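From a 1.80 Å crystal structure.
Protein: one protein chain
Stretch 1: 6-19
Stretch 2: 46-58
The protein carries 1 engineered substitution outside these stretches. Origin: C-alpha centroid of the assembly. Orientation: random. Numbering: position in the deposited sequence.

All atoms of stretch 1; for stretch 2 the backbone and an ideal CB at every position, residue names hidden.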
# COMPACT_ATOMS: atom_id res chain seq x y z
N GLU A 6 -6.50 -4.37 14.29
CA GLU A 6 -5.38 -4.88 15.08
C GLU A 6 -4.85 -6.15 14.44
O GLU A 6 -5.62 -6.97 13.94
CB GLU A 6 -5.84 -5.19 16.50
CG GLU A 6 -6.36 -3.98 17.25
CD GLU A 6 -7.07 -4.35 18.54
OE1 GLU A 6 -7.48 -5.53 18.71
OE2 GLU A 6 -7.23 -3.45 19.38
N VAL A 7 -3.54 -6.30 14.49
CA VAL A 7 -2.88 -7.51 14.04
C VAL A 7 -2.31 -8.22 15.26
O VAL A 7 -1.56 -7.63 16.04
CB VAL A 7 -1.75 -7.18 13.05
CG1 VAL A 7 -0.90 -8.41 12.73
CG2 VAL A 7 -2.33 -6.57 11.78
N SER A 8 -2.69 -9.48 15.43
CA SER A 8 -2.23 -10.30 16.55
C SER A 8 -2.00 -11.76 16.07
O SER A 8 -2.81 -12.27 15.29
CB SER A 8 -3.31 -10.28 17.64
OG SER A 8 -2.82 -10.83 18.84
N PRO A 9 -0.89 -12.41 16.48
CA PRO A 9 0.24 -11.86 17.24
C PRO A 9 1.27 -11.17 16.35
O PRO A 9 1.34 -11.44 15.15
CB PRO A 9 0.87 -13.12 17.86
CG PRO A 9 0.56 -14.19 16.91
CD PRO A 9 -0.75 -13.86 16.24
N LEU A 10 2.09 -10.32 16.95
CA LEU A 10 3.09 -9.56 16.24
C LEU A 10 4.44 -9.93 16.84
O LEU A 10 4.64 -9.81 18.05
CB LEU A 10 2.79 -8.06 16.36
CG LEU A 10 3.42 -7.13 15.33
CD1 LEU A 10 3.01 -7.55 13.92
CD2 LEU A 10 3.04 -5.67 15.63
N PHE A 11 5.35 -10.44 16.01
CA PHE A 11 6.68 -10.85 16.49
C PHE A 11 7.79 -9.92 15.97
O PHE A 11 7.98 -9.83 14.76
CB PHE A 11 7.00 -12.30 16.07
CG PHE A 11 6.02 -13.32 16.60
CD1 PHE A 11 5.73 -13.40 17.97
CD2 PHE A 11 5.39 -14.21 15.73
CE1 PHE A 11 4.83 -14.34 18.46
CE2 PHE A 11 4.48 -15.16 16.22
CZ PHE A 11 4.20 -15.22 17.58
N PRO A 12 8.52 -9.24 16.88
CA PRO A 12 9.73 -8.54 16.41
C PRO A 12 10.72 -9.58 15.88
O PRO A 12 10.74 -10.72 16.36
CB PRO A 12 10.28 -7.86 17.68
CG PRO A 12 9.65 -8.58 18.82
CD PRO A 12 8.33 -9.12 18.34
N CYS A 13 11.50 -9.19 14.88
CA CYS A 13 12.48 -10.08 14.27
C CYS A 13 13.62 -9.23 13.75
O CYS A 13 13.50 -7.99 13.68
CB CYS A 13 11.83 -10.89 13.13
SG CYS A 13 11.35 -9.90 11.69
N ILE A 14 14.75 -9.87 13.46
CA ILE A 14 15.86 -9.19 12.81
C ILE A 14 15.88 -9.59 11.35
O ILE A 14 15.90 -10.78 11.02
CB ILE A 14 17.24 -9.53 13.47
CG1 ILE A 14 17.20 -9.22 14.97
CG2 ILE A 14 18.39 -8.79 12.72
CD1 ILE A 14 18.34 -9.84 15.78
N PHE A 15 15.87 -8.59 10.48
CA PHE A 15 15.98 -8.87 9.06
C PHE A 15 17.39 -9.31 8.72
O PHE A 15 18.36 -8.64 9.08
CB PHE A 15 15.59 -7.66 8.21
CG PHE A 15 15.56 -7.97 6.75
CD1 PHE A 15 14.51 -8.68 6.20
CD2 PHE A 15 16.60 -7.56 5.91
CE1 PHE A 15 14.50 -9.02 4.82
CE2 PHE A 15 16.58 -7.87 4.55
CZ PHE A 15 15.53 -8.60 4.00
N LEU A 16 17.52 -10.46 8.06
CA LEU A 16 18.85 -10.98 7.70
C LEU A 16 19.15 -10.70 6.25
O LEU A 16 20.12 -10.00 5.93
CB LEU A 16 18.94 -12.49 8.01
CG LEU A 16 18.71 -12.82 9.50
CD1 LEU A 16 18.70 -14.33 9.75
CD2 LEU A 16 19.74 -12.13 10.40
N ARG A 17 18.30 -11.23 5.36
CA ARG A 17 18.52 -11.02 3.93
C ARG A 17 17.30 -11.33 3.07
O ARG A 17 16.44 -12.14 3.42
CB ARG A 17 19.77 -11.75 3.42
CG ARG A 17 19.66 -13.25 3.35
CD ARG A 17 21.00 -13.90 2.99
NE ARG A 17 20.91 -15.37 3.05
CZ ARG A 17 20.57 -16.16 2.04
NH1 ARG A 17 20.25 -15.65 0.85
NH2 ARG A 17 20.54 -17.48 2.21
N ARG A 18 17.23 -10.66 1.93
CA ARG A 18 16.17 -10.93 0.99
C ARG A 18 16.63 -12.04 0.06
O ARG A 18 17.71 -11.96 -0.52
CB ARG A 18 15.77 -9.65 0.24
CG ARG A 18 14.41 -9.76 -0.42
CD ARG A 18 13.88 -8.42 -0.88
NE ARG A 18 12.51 -8.54 -1.38
CZ ARG A 18 11.79 -7.54 -1.88
NH1 ARG A 18 12.31 -6.32 -1.94
NH2 ARG A 18 10.55 -7.75 -2.32
N VAL A 19 15.82 -13.09 -0.06
CA VAL A 19 16.17 -14.25 -0.90
C VAL A 19 15.77 -13.99 -2.34
O VAL A 19 16.56 -14.20 -3.27
CB VAL A 19 15.50 -15.54 -0.37
CG1 VAL A 19 15.75 -16.74 -1.29
CG2 VAL A 19 15.99 -15.84 1.07
N UNK A 46 14.65 -0.38 3.76
CA UNK A 46 14.15 -1.23 4.84
C UNK A 46 14.89 -2.56 4.92
O UNK A 46 15.14 -3.05 6.03
CB UNK A 46 12.65 -1.49 4.65
N UNK A 47 15.17 -3.15 3.75
CA UNK A 47 15.73 -4.51 3.62
C UNK A 47 17.23 -4.47 3.84
O UNK A 47 17.99 -4.72 2.90
CB UNK A 47 15.41 -5.11 2.25
N UNK A 48 17.63 -4.15 5.06
CA UNK A 48 19.05 -3.99 5.43
C UNK A 48 19.33 -4.98 6.56
O UNK A 48 18.62 -5.00 7.56
CB UNK A 48 19.37 -2.56 5.85
N UNK A 49 20.38 -5.82 6.40
CA UNK A 49 20.72 -6.77 7.47
C UNK A 49 20.86 -6.08 8.83
O UNK A 49 21.54 -5.04 8.94
CB UNK A 49 22.02 -7.50 7.13
N UNK A 50 20.16 -6.59 9.84
CA UNK A 50 20.24 -6.05 11.19
C UNK A 50 19.04 -5.20 11.60
O UNK A 50 18.81 -4.97 12.80
CB UNK A 50 21.51 -5.21 11.32
N UNK A 51 18.25 -4.76 10.61
CA UNK A 51 17.05 -3.93 10.86
C UNK A 51 15.95 -4.73 11.53
O UNK A 51 15.77 -5.90 11.23
CB UNK A 51 16.52 -3.34 9.55
N UNK A 52 15.22 -4.09 12.45
CA UNK A 52 14.13 -4.75 13.13
C UNK A 52 12.88 -4.76 12.26
O UNK A 52 12.42 -3.70 11.84
CB UNK A 52 13.85 -4.07 14.47
N UNK A 53 12.35 -5.95 11.99
CA UNK A 53 11.06 -6.12 11.31
C UNK A 53 10.03 -6.67 12.28
O UNK A 53 10.34 -6.93 13.44
CB UNK A 53 11.20 -7.05 10.10
N UNK A 54 8.81 -6.82 11.79
CA UNK A 54 7.70 -7.38 12.55
C UNK A 54 7.01 -8.40 11.68
O UNK A 54 6.69 -8.11 10.52
CB UNK A 54 6.72 -6.30 13.01
N UNK A 55 6.84 -9.63 12.22
CA UNK A 55 6.22 -10.73 11.49
C UNK A 55 4.91 -11.16 12.17
O UNK A 55 4.70 -10.86 13.34
CB UNK A 55 7.19 -11.91 11.39
N UNK A 56 4.03 -11.80 11.41
CA UNK A 56 2.87 -12.49 11.98
C UNK A 56 2.77 -13.89 11.37
O UNK A 56 3.22 -14.11 10.24
CB UNK A 56 1.58 -11.70 11.73
N UNK A 57 2.20 -14.87 12.13
CA UNK A 57 2.16 -16.24 11.60
C UNK A 57 1.20 -16.31 10.43
O UNK A 57 0.32 -15.46 10.32
CB UNK A 57 1.75 -17.24 12.68
N UNK A 58 1.40 -17.29 9.57
CA UNK A 58 0.50 -17.54 8.46
C UNK A 58 0.14 -19.02 8.53
O UNK A 58 1.02 -19.87 8.44
CB UNK A 58 1.13 -17.16 7.12

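Position 46 has no atom of stretch 1 within 5.5 Å of its ideal CB, so stretch 1 sets no preference; the residue is F46, whose ring leads away. At 47 the ideal CB lies 3.8 Å from F15 CE2 and 4.8 Å from R18 CD, beside a ring and the aliphatic part of an arginine. A flexible apolar chain suits this, though leucine or isoleucine would be reasonable too. The deposited M47 puts SD 3.5 Å from F15 CZ and 4.2 Å from the ring centroid, obliquely, 39° off the normal. The same SD is 3.9 Å from R18 CD, and M47 CE lies over one face of the R18 guanidinium.

Position 48 points away from stretch 1 and could hold almost anything; it is I48.

Positions 48 to 51 form a type II turn, closed by the bond from N of 51 to O of 48 (3.1 Å). At 49, phi/psi of -51/128 fits proline, and the ideal CB is 3.4 Å from L16 O. No hydrogen bond to stretch 1 uses the nitrogen of 49, so proline costs nothing there. P49 is found, its CG 3.3 Å from L16 O. Position 50 is the clearest case: phi is 104°, and a CB would be jammed against the carbonyl O of 49. G50 follows, and G50 N donates to F15 O at 2.8 Å.

At 51 the ideal CB comes no closer than 4.6 Å, to F15 CB, leaving room for a long or polar chain. R51 turns its end away, while its backbone does the pairing: F15 N donates to R51 O at 2.8 Å.

Position 52 is a non-hydrogen-bonded partner of I14 and shares its face of the sheet. A beta-branched or other apolar residue suits it; I52 brings CD1 to 4.2 Å from I14 CG1.

On the other face, position 53 pairs with C13. Its ideal CB would sit 3.3 Å from C13 SG, which is tight and favours glycine, although phi/psi of -111/178 alone does not require it. G53 is deposited, with G53 N to C13 O and C13 N to G53 O both at 2.9 Å.

Position 54 faces the side of P12, its ideal CB 4.0 Å from L10 CD1. Large apolar or aromatic chains fit. Y54 places CB 4.0 Å from L10 CD1 and CE1 3.9 Å from P12 CB.

At 55 the ideal CB is 4.6 Å from C13 SG, so a small apolar residue such as alanine, valine or cysteine is plausible. C55 has SG 3.7 Å from C13 SG, too far for a disulfide. F11 N to C55 O and C55 N to F11 O, each 2.8 Å, are nearly linear.

Position 56 offers an acceptor, P9 O, 3.4 Å from the ideal CB, with V7 CG1 at 4.2 Å. Serine or threonine is indicated, and T56 OG1 donates to P9 O at 2.7 Å.

At 57 the neighbours are F11 CE2 and P9 CG, favouring an apolar residue. P57 packs CG 3.6 Å from F11 CE2 and CD 3.6 Å from P9 CG. Position 58 is out of reach; it is K58.

Stretch 2, residues 46-58: FMIPGRIGYCTPK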
# COMPACT_ATOMS: atom_id res chain seq x y z
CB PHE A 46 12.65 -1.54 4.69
CG PHE A 46 11.75 -0.37 5.05
CD1 PHE A 46 11.82 0.22 6.31
CD2 PHE A 46 10.86 0.14 4.11
CE1 PHE A 46 11.00 1.31 6.64
CE2 PHE A 46 10.04 1.23 4.42
CZ PHE A 46 10.10 1.81 5.68
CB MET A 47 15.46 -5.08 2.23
CG MET A 47 14.01 -5.07 1.80
SD MET A 47 13.16 -6.51 2.42
CE MET A 47 11.44 -6.09 2.13
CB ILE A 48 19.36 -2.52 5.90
CG1 ILE A 48 19.05 -1.51 4.79
CG2 ILE A 48 20.81 -2.38 6.44
CD1 ILE A 48 20.09 -1.40 3.71
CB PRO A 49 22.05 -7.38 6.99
CG PRO A 49 21.98 -7.29 5.48
CD PRO A 49 21.23 -5.99 5.20
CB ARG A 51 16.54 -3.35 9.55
CG ARG A 51 17.41 -2.25 8.94
CD ARG A 51 17.10 -0.91 9.62
NE ARG A 51 17.54 0.23 8.82
CZ ARG A 51 18.78 0.71 8.80
NH1 ARG A 51 19.73 0.17 9.56
NH2 ARG A 51 19.07 1.75 8.03
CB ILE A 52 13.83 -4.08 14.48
CG1 ILE A 52 15.11 -3.98 15.35
CG2 ILE A 52 12.70 -4.81 15.20
CD1 ILE A 52 15.84 -5.33 15.57
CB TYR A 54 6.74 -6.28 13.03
CG TYR A 54 7.41 -5.48 14.09
CD1 TYR A 54 7.27 -5.81 15.43
CD2 TYR A 54 8.26 -4.44 13.74
CE1 TYR A 54 7.96 -5.05 16.42
CE2 TYR A 54 8.92 -3.70 14.68
CZ TYR A 54 8.78 -4.00 16.00
OH TYR A 54 9.52 -3.21 16.87
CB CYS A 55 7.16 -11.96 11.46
SG CYS A 55 8.47 -11.83 10.27
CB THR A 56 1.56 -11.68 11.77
OG1 THR A 56 0.57 -12.18 12.68
CG2 THR A 56 1.04 -11.77 10.33
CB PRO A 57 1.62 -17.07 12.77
CG PRO A 57 1.88 -16.25 13.98
CD PRO A 57 1.73 -14.83 13.53
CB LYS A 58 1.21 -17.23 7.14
CG LYS A 58 0.36 -17.42 5.91
CD LYS A 58 1.20 -17.45 4.65
CE LYS A 58 0.31 -17.40 3.43
NZ LYS A 58 1.07 -17.73 2.20
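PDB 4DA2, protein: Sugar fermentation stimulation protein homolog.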